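Local coordinates for cysteine synthase (Fusobacterium nucleatum subsp. nucleatum, PDB 5Z5C), which produces hydrogen sulfide from cysteine as a pyridoxal-5'-phosphate-dependent cysteine (hydroxyl) lyase, at the pyridoxal-5'-phosphate site and the interface of chains A and B. Coordinates in Å, arbitrary orientation; residue numbers count along the deposited sequence, not the author numbering. Chains: chain A/B, Cysteine synthase.

Contact 1: the pyridoxal-5'-phosphate site. Residues chain A 50, 78, 80, 186-192, 232-234, 276, 302-303, 308. With PLP (pyridoxal-5'-phosphate), chain C.
Two bends in the side chain of A:Lys50, at chi2 (-66°) and chi4 (67°), bring its NZ up to the cofactor aldehyde carbon, while A:Ser276 takes the crowded rotamer (chi1 80°) with OG between its backbone N and carbonyl carbon, facing the pyridine nitrogen. A:Lys50 NZ is covalently joined to PLP C4A at 1.3 Å: this is the internal aldimine, the resting Schiff base. The same NZ lies 2.7 Å from the phenolic PLP O3, a hydrogen bond that probably helps keep the imine aligned with the ring.

A:Asn80 steadies O3 from another side. Its ND2 gives one N-H to PLP O3 at 2.9 Å and the other, almost straight, to A:Asp303 OD2, both nearly in the amide plane. A:Asp303 OD2 receives that bond from above its carboxylate plane and takes A:Tyr308 OH on its syn lone pair at 2.7 Å, so this second shell fixes the turn of the amide. A water tied to A:Ser78 OG and A:Asn80 N also reaches O3.

The ring is sandwiched. A:Gly233 CA sits over one face, 3.7 Å from the ring centroid, with A:Ile234 CG2 beside it near PLP C6; A:Pro302 lies against the opposite face through CB and CG. At the far end A:Ser276 OG donates to PLP N1 at 2.7 Å, a neutral partner that probably favours an unprotonated ring nitrogen.

The glycine-rich segment 186-191, running from the end of strand 182-186 to the start of helix 191-196, wraps the phosphate. Backbone N atoms of A:Gly188 and A:Gly190 share PLP O1P, A:Thr189 grips PLP O2P with N and OG1, and A:Thr192 OG1 meets PLP O3P at 2.6 Å, backed by its own N. The helix start probably adds favourable polarisation. Almost wholly buried, the cofactor is held ready for substrate to displace A:Lys50 and begin the chemistry that releases hydrogen sulfide.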
loop_
_atom_site.group_PDB
_atom_site.type_symbol
_atom_site.label_atom_id
_atom_site.label_comp_id
_atom_site.label_asym_id
_atom_site.label_seq_id
_atom_site.Cartn_x
_atom_site.Cartn_y
_atom_site.Cartn_z
ATOM N N LYS A 50 -8.770 3.594 -7.007
ATOM C CA LYS A 50 -10.040 2.933 -7.372
ATOM C C LYS A 50 -10.841 2.517 -6.205
ATOM O O LYS A 50 -12.031 2.373 -6.323
ATOM C CB LYS A 50 -9.820 1.728 -8.316
ATOM C CG LYS A 50 -9.047 2.116 -9.576
ATOM C CD LYS A 50 -9.813 3.070 -10.484
ATOM C CE LYS A 50 -8.903 3.655 -11.530
ATOM N NZ LYS A 50 -8.438 2.611 -12.502
ATOM N N SER A 78 -8.784 -2.629 -16.056
ATOM C CA SER A 78 -7.357 -2.690 -16.324
ATOM C C SER A 78 -6.602 -3.248 -15.119
ATOM O O SER A 78 -5.381 -3.417 -15.189
ATOM C CB SER A 78 -6.790 -1.290 -16.645
ATOM O OG SER A 78 -6.992 -0.442 -15.527
ATOM N N ASN A 80 -6.989 -2.255 -11.341
ATOM C CA ASN A 80 -7.214 -1.686 -10.040
ATOM C C ASN A 80 -8.668 -1.637 -9.627
ATOM O O ASN A 80 -8.978 -1.811 -8.485
ATOM C CB ASN A 80 -6.592 -0.296 -9.943
ATOM C CG ASN A 80 -5.115 -0.338 -9.607
ATOM O OD1 ASN A 80 -4.676 -1.166 -8.792
ATOM N ND2 ASN A 80 -4.351 0.600 -10.164
ATOM N N GLY A 186 -4.184 10.978 -16.233
ATOM C CA GLY A 186 -4.404 9.955 -17.228
ATOM C C GLY A 186 -5.844 9.466 -17.195
ATOM O O GLY A 186 -6.430 9.344 -16.093
ATOM N N VAL A 187 -6.390 9.215 -18.390
ATOM C CA VAL A 187 -7.766 8.795 -18.592
ATOM C C VAL A 187 -7.810 7.310 -18.906
ATOM O O VAL A 187 -7.231 6.831 -19.914
ATOM C CB VAL A 187 -8.474 9.595 -19.714
ATOM C CG1 VAL A 187 -9.831 9.005 -20.055
ATOM C CG2 VAL A 187 -8.623 11.023 -19.259
ATOM N N GLY A 188 -8.419 6.583 -17.971
ATOM C CA GLY A 188 -8.895 5.216 -18.206
ATOM C C GLY A 188 -10.380 5.249 -18.466
ATOM O O GLY A 188 -10.800 5.224 -19.614
ATOM N N THR A 189 -11.163 5.315 -17.391
ATOM C CA THR A 189 -12.589 5.610 -17.449
ATOM C C THR A 189 -12.932 7.075 -17.604
ATOM O O THR A 189 -14.015 7.436 -18.074
ATOM C CB THR A 189 -13.268 5.132 -16.160
ATOM O OG1 THR A 189 -12.755 5.843 -15.027
ATOM C CG2 THR A 189 -13.060 3.604 -15.977
ATOM N N GLY A 190 -12.029 7.926 -17.161
ATOM C CA GLY A 190 -12.271 9.325 -17.105
ATOM C C GLY A 190 -12.822 9.802 -15.788
ATOM O O GLY A 190 -12.878 10.979 -15.591
ATOM N N GLY A 191 -13.235 8.904 -14.888
ATOM C CA GLY A 191 -13.676 9.280 -13.553
ATOM C C GLY A 191 -12.793 10.299 -12.837
ATOM O O GLY A 191 -13.313 11.275 -12.309
ATOM N N THR A 192 -11.513 9.986 -12.707
ATOM C CA THR A 192 -10.561 10.817 -11.976
ATOM C C THR A 192 -10.599 12.238 -12.528
ATOM O O THR A 192 -10.921 13.168 -11.820
ATOM C CB THR A 192 -9.155 10.217 -12.076
ATOM O OG1 THR A 192 -9.175 8.905 -11.470
ATOM C CG2 THR A 192 -8.084 11.120 -11.365
ATOM N N GLU A 232 -0.279 1.185 -17.771
ATOM C CA GLU A 232 -1.368 0.397 -17.275
ATOM C C GLU A 232 -2.332 1.286 -16.513
ATOM O O GLU A 232 -1.902 2.123 -15.668
ATOM C CB GLU A 232 -0.875 -0.807 -16.418
ATOM C CG GLU A 232 0.093 -1.718 -17.190
ATOM C CD GLU A 232 0.383 -3.082 -16.599
ATOM O OE1 GLU A 232 -0.514 -3.685 -15.963
ATOM O OE2 GLU A 232 1.499 -3.587 -16.844
ATOM N N GLY A 233 -3.628 1.120 -16.822
ATOM C CA GLY A 233 -4.711 1.874 -16.157
ATOM C C GLY A 233 -5.352 2.927 -17.032
ATOM O O GLY A 233 -6.485 3.315 -16.784
ATOM N N ILE A 234 -4.629 3.417 -18.058
ATOM C CA ILE A 234 -5.131 4.443 -18.936
ATOM C C ILE A 234 -5.213 3.938 -20.382
ATOM O O ILE A 234 -4.544 2.987 -20.753
ATOM C CB ILE A 234 -4.308 5.764 -18.863
ATOM C CG1 ILE A 234 -2.944 5.646 -19.551
ATOM C CG2 ILE A 234 -4.117 6.176 -17.407
ATOM C CD1 ILE A 234 -2.306 7.007 -19.745
ATOM N N SER A 276 1.556 4.728 -14.532
ATOM C CA SER A 276 0.668 5.889 -14.758
ATOM C C SER A 276 0.980 7.072 -13.839
ATOM O O SER A 276 0.725 8.263 -14.214
ATOM C CB SER A 276 -0.834 5.490 -14.640
ATOM O OG SER A 276 -1.235 5.408 -13.284
ATOM N N PRO A 302 -1.876 7.157 -8.893
ATOM C CA PRO A 302 -2.973 6.194 -8.618
ATOM C C PRO A 302 -2.633 4.975 -7.793
ATOM O O PRO A 302 -3.503 4.516 -7.079
ATOM C CB PRO A 302 -3.392 5.741 -10.013
ATOM C CG PRO A 302 -3.204 7.016 -10.804
ATOM C CD PRO A 302 -1.838 7.480 -10.327
ATOM N N ASP A 303 -1.403 4.467 -7.873
ATOM C CA ASP A 303 -1.045 3.264 -7.108
ATOM C C ASP A 303 0.461 3.198 -6.893
ATOM O O ASP A 303 1.191 4.073 -7.386
ATOM C CB ASP A 303 -1.618 1.995 -7.759
ATOM C CG ASP A 303 -1.028 1.676 -9.116
ATOM O OD1 ASP A 303 -0.188 2.433 -9.604
ATOM O OD2 ASP A 303 -1.412 0.669 -9.694
ATOM N N TYR A 308 3.999 -4.027 -10.253
ATOM C CA TYR A 308 4.733 -3.809 -11.506
ATOM C C TYR A 308 6.081 -4.447 -11.571
ATOM O O TYR A 308 6.788 -4.237 -12.541
ATOM C CB TYR A 308 4.835 -2.290 -11.811
ATOM C CG TYR A 308 3.515 -1.619 -11.895
ATOM C CD1 TYR A 308 2.906 -1.101 -10.760
ATOM C CD2 TYR A 308 2.845 -1.510 -13.105
ATOM C CE1 TYR A 308 1.687 -0.482 -10.826
ATOM C CE2 TYR A 308 1.613 -0.889 -13.182
ATOM C CZ TYR A 308 1.038 -0.379 -12.035
ATOM O OH TYR A 308 -0.192 0.238 -12.079
HETATM N N1 PLP C . -3.835 4.738 -13.403
HETATM C C2 PLP C . -4.102 3.548 -12.826
HETATM C C2A PLP C . -3.020 2.732 -12.201
HETATM C C3 PLP C . -5.482 3.035 -12.803
HETATM O O3 PLP C . -5.832 1.850 -12.261
HETATM C C4 PLP C . -6.504 3.861 -13.431
HETATM C C4A PLP C . -7.879 3.357 -13.430
HETATM C C5 PLP C . -6.103 5.150 -14.044
HETATM C C6 PLP C . -4.760 5.516 -13.984
HETATM C C5A PLP C . -7.141 6.029 -14.707
HETATM O O4P PLP C . -8.176 6.490 -13.823
HETATM P P PLP C . -9.659 6.764 -14.385
HETATM O O1P PLP C . -9.490 7.635 -15.594
HETATM O O2P PLP C . -10.268 5.420 -14.779
HETATM O O3P PLP C . -10.378 7.346 -13.195
HETATM O O HOH W 1 -9.148 10.207 -15.476
HETATM O O HOH W 2 -5.299 -0.630 -13.389
HETATM O O HOH W 3 -6.619 7.897 -11.727
#

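Contact 2: the interface of chains A and B. Residues chain A 15, 18, 21, 43, 338; chain B 15, 18, 21, 43-44, 338.
Direct hydrogen bonds form a reciprocal pair. A:Arg338 NH1 reaches the backbone carbonyl B:Asn15 O at 2.9 Å, and in the twin B:Arg338 NH1 meets A:Asn15 O at a longer 3.3 Å. Each donor lies above the carbonyl plane, whereas the oxygen sits close to the plane of its guanidinium. The two arginines arrive differently: A:Arg338 runs extended from CG to NE, but B:Arg338 is bent at chi2 (91°), though both carry CG anti to the backbone N. B:Arg338 also slides past A:Asn15 in the opposite direction, its CB 3.9 Å from A:Asn15 CB.

Water supplies the second set of links. The side chains of A:Arg338 and B:Arg338 cross at about a right angle, their guanidinium planes 76° apart, with A:Arg338 NH2 3.2 Å from B:Arg338 NH2 and no hydrogen bond between them; both instead contact water 6, which also meets A:Gly18 O and A:Tyr43 O. This bridge, with the nearby carbonyls, probably eases the meeting of like charges. Water 5 joins A:Arg338 NH1 to B:Gly18 O and B:Tyr43 O, and water 4 plays the matching part for B:Arg338.

Face-on and apolar contacts complete the patch. A:Tyr43 receives A:Pro21 CG over the centre of one ring face, 3.6 Å above the plane, and turns the other toward the B:Asn44 backbone, with CE2 3.7 Å from B:Asn44 C. B:Tyr43 is backed by B:Pro21 in the same way and points CD2 at A:Tyr43 O. A:Pro21 and B:Pro21 also lay CD against the guanidinium faces of A:Arg338 and B:Arg338, respectively, each wedged between tyrosine and arginine. Within chain B, B:Gly18 N bonds B:Asn44 OD1, steadying the loops. The patch joins two copies across a two-fold axis and probably helps hold the enzyme as a dimer.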
loop_
_atom_site.group_PDB
_atom_site.type_symbol
_atom_site.label_atom_id
_atom_site.label_comp_id
_atom_site.label_asym_id
_atom_site.label_seq_id
_atom_site.Cartn_x
_atom_site.Cartn_y
_atom_site.Cartn_z
ATOM N N ASN A 15 -14.041 4.735 6.188
ATOM C CA ASN A 15 -12.749 4.944 6.865
ATOM C C ASN A 15 -11.651 4.080 6.281
ATOM O O ASN A 15 -10.525 4.226 6.669
ATOM C CB ASN A 15 -12.903 4.680 8.363
ATOM C CG ASN A 15 -13.797 5.710 9.026
ATOM O OD1 ASN A 15 -13.670 6.863 8.728
ATOM N ND2 ASN A 15 -14.730 5.284 9.878
ATOM N N GLY A 18 -9.531 6.905 1.125
ATOM C CA GLY A 18 -9.448 8.320 1.176
ATOM C C GLY A 18 -8.562 8.861 2.283
ATOM O O GLY A 18 -7.903 8.105 3.023
ATOM N N PRO A 21 -2.223 11.333 1.618
ATOM C CA PRO A 21 -1.301 12.479 1.643
ATOM C C PRO A 21 -1.222 13.271 0.352
ATOM O O PRO A 21 -1.188 12.695 -0.723
ATOM C CB PRO A 21 0.077 11.849 1.892
ATOM C CG PRO A 21 -0.155 10.446 2.337
ATOM C CD PRO A 21 -1.505 10.063 1.777
ATOM N N TYR A 43 -2.451 4.861 -0.298
ATOM C CA TYR A 43 -2.834 4.781 1.100
ATOM C C TYR A 43 -4.351 4.488 1.166
ATOM O O TYR A 43 -5.136 5.293 1.627
ATOM C CB TYR A 43 -2.627 6.106 1.801
ATOM C CG TYR A 43 -1.142 6.465 2.102
ATOM C CD1 TYR A 43 -0.259 6.789 1.080
ATOM C CD2 TYR A 43 -0.671 6.503 3.409
ATOM C CE1 TYR A 43 1.094 7.134 1.354
ATOM C CE2 TYR A 43 0.664 6.844 3.692
ATOM C CZ TYR A 43 1.530 7.156 2.661
ATOM O OH TYR A 43 2.831 7.490 2.955
ATOM N N ARG A 338 -2.259 16.365 5.096
ATOM C CA ARG A 338 -3.251 15.291 5.246
ATOM C C ARG A 338 -4.259 15.672 6.305
ATOM O O ARG A 338 -3.845 15.941 7.429
ATOM C CB ARG A 338 -2.544 14.015 5.691
ATOM C CG ARG A 338 -3.206 12.739 5.230
ATOM C CD ARG A 338 -2.246 11.609 5.379
ATOM N NE ARG A 338 -2.885 10.312 5.287
ATOM C CZ ARG A 338 -2.339 9.190 5.722
ATOM N NH1 ARG A 338 -1.109 9.203 6.234
ATOM N NH2 ARG A 338 -3.004 8.048 5.620
ATOM N N ASN B 15 3.357 12.857 8.386
ATOM C CA ASN B 15 2.101 12.625 7.670
ATOM C C ASN B 15 2.170 11.469 6.672
ATOM O O ASN B 15 1.126 11.057 6.163
ATOM C CB ASN B 15 1.576 13.877 6.987
ATOM C CG ASN B 15 1.181 14.956 7.976
ATOM O OD1 ASN B 15 0.624 14.669 9.047
ATOM N ND2 ASN B 15 1.445 16.215 7.615
ATOM N N GLY B 18 1.670 6.175 9.885
ATOM C CA GLY B 18 0.658 6.070 10.917
ATOM C C GLY B 18 -0.734 6.511 10.557
ATOM O O GLY B 18 -1.067 6.628 9.359
ATOM N N PRO B 21 -6.173 2.594 9.867
ATOM C CA PRO B 21 -7.476 2.082 10.366
ATOM C C PRO B 21 -7.375 1.039 11.489
ATOM O O PRO B 21 -6.483 0.177 11.443
ATOM C CB PRO B 21 -8.100 1.412 9.137
ATOM C CG PRO B 21 -7.287 1.805 7.988
ATOM C CD PRO B 21 -5.934 2.240 8.473
ATOM N N TYR B 43 -1.476 0.818 5.245
ATOM C CA TYR B 43 -1.758 2.226 4.959
ATOM C C TYR B 43 -0.560 3.142 5.421
ATOM O O TYR B 43 -0.711 4.022 6.285
ATOM C CB TYR B 43 -2.990 2.684 5.734
ATOM C CG TYR B 43 -4.325 2.104 5.236
ATOM C CD1 TYR B 43 -4.685 0.790 5.509
ATOM C CD2 TYR B 43 -5.232 2.896 4.542
ATOM C CE1 TYR B 43 -5.896 0.277 5.077
ATOM C CE2 TYR B 43 -6.448 2.389 4.110
ATOM C CZ TYR B 43 -6.779 1.074 4.378
ATOM O OH TYR B 43 -7.997 0.568 3.955
ATOM N N ASN B 44 0.600 2.942 4.827
ATOM C CA ASN B 44 1.853 3.528 5.217
ATOM C C ASN B 44 2.649 3.742 3.965
ATOM O O ASN B 44 2.354 3.131 2.950
ATOM C CB ASN B 44 2.612 2.589 6.172
ATOM C CG ASN B 44 2.279 2.858 7.621
ATOM O OD1 ASN B 44 2.538 3.969 8.106
ATOM N ND2 ASN B 44 1.729 1.854 8.333
ATOM N N ARG B 338 -10.792 5.573 12.288
ATOM C CA ARG B 338 -9.646 6.251 11.695
ATOM C C ARG B 338 -9.577 7.625 12.376
ATOM O O ARG B 338 -10.488 8.457 12.197
ATOM C CB ARG B 338 -9.879 6.411 10.188
ATOM C CG ARG B 338 -8.624 6.776 9.392
ATOM C CD ARG B 338 -7.921 5.528 8.908
ATOM N NE ARG B 338 -6.691 5.820 8.177
ATOM C CZ ARG B 338 -6.590 5.868 6.842
ATOM N NH1 ARG B 338 -7.670 5.696 6.075
ATOM N NH2 ARG B 338 -5.419 6.106 6.278
HETATM O O HOH W 4 -7.525 5.425 3.127
HETATM O O HOH W 5 0.216 6.511 7.126
HETATM O O HOH W 6 -5.123 7.365 3.570
#

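Contact 1 and contact 2 lie about 21 Å apart, measured between the centres of their C-alpha atoms, and have no residue in common. Contact 1 is described from chain A residues alone, whereas contact 2 takes residues from both copies. The chain nonetheless ties them together: A:Tyr43 at the interface comes seven residues before A:Lys50, which opens helix 50-57 and carries the cofactor. Pairing of the subunits could therefore steady the segment leading to the catalytic lysine, although the structure alone does not show any signalling between the two sites.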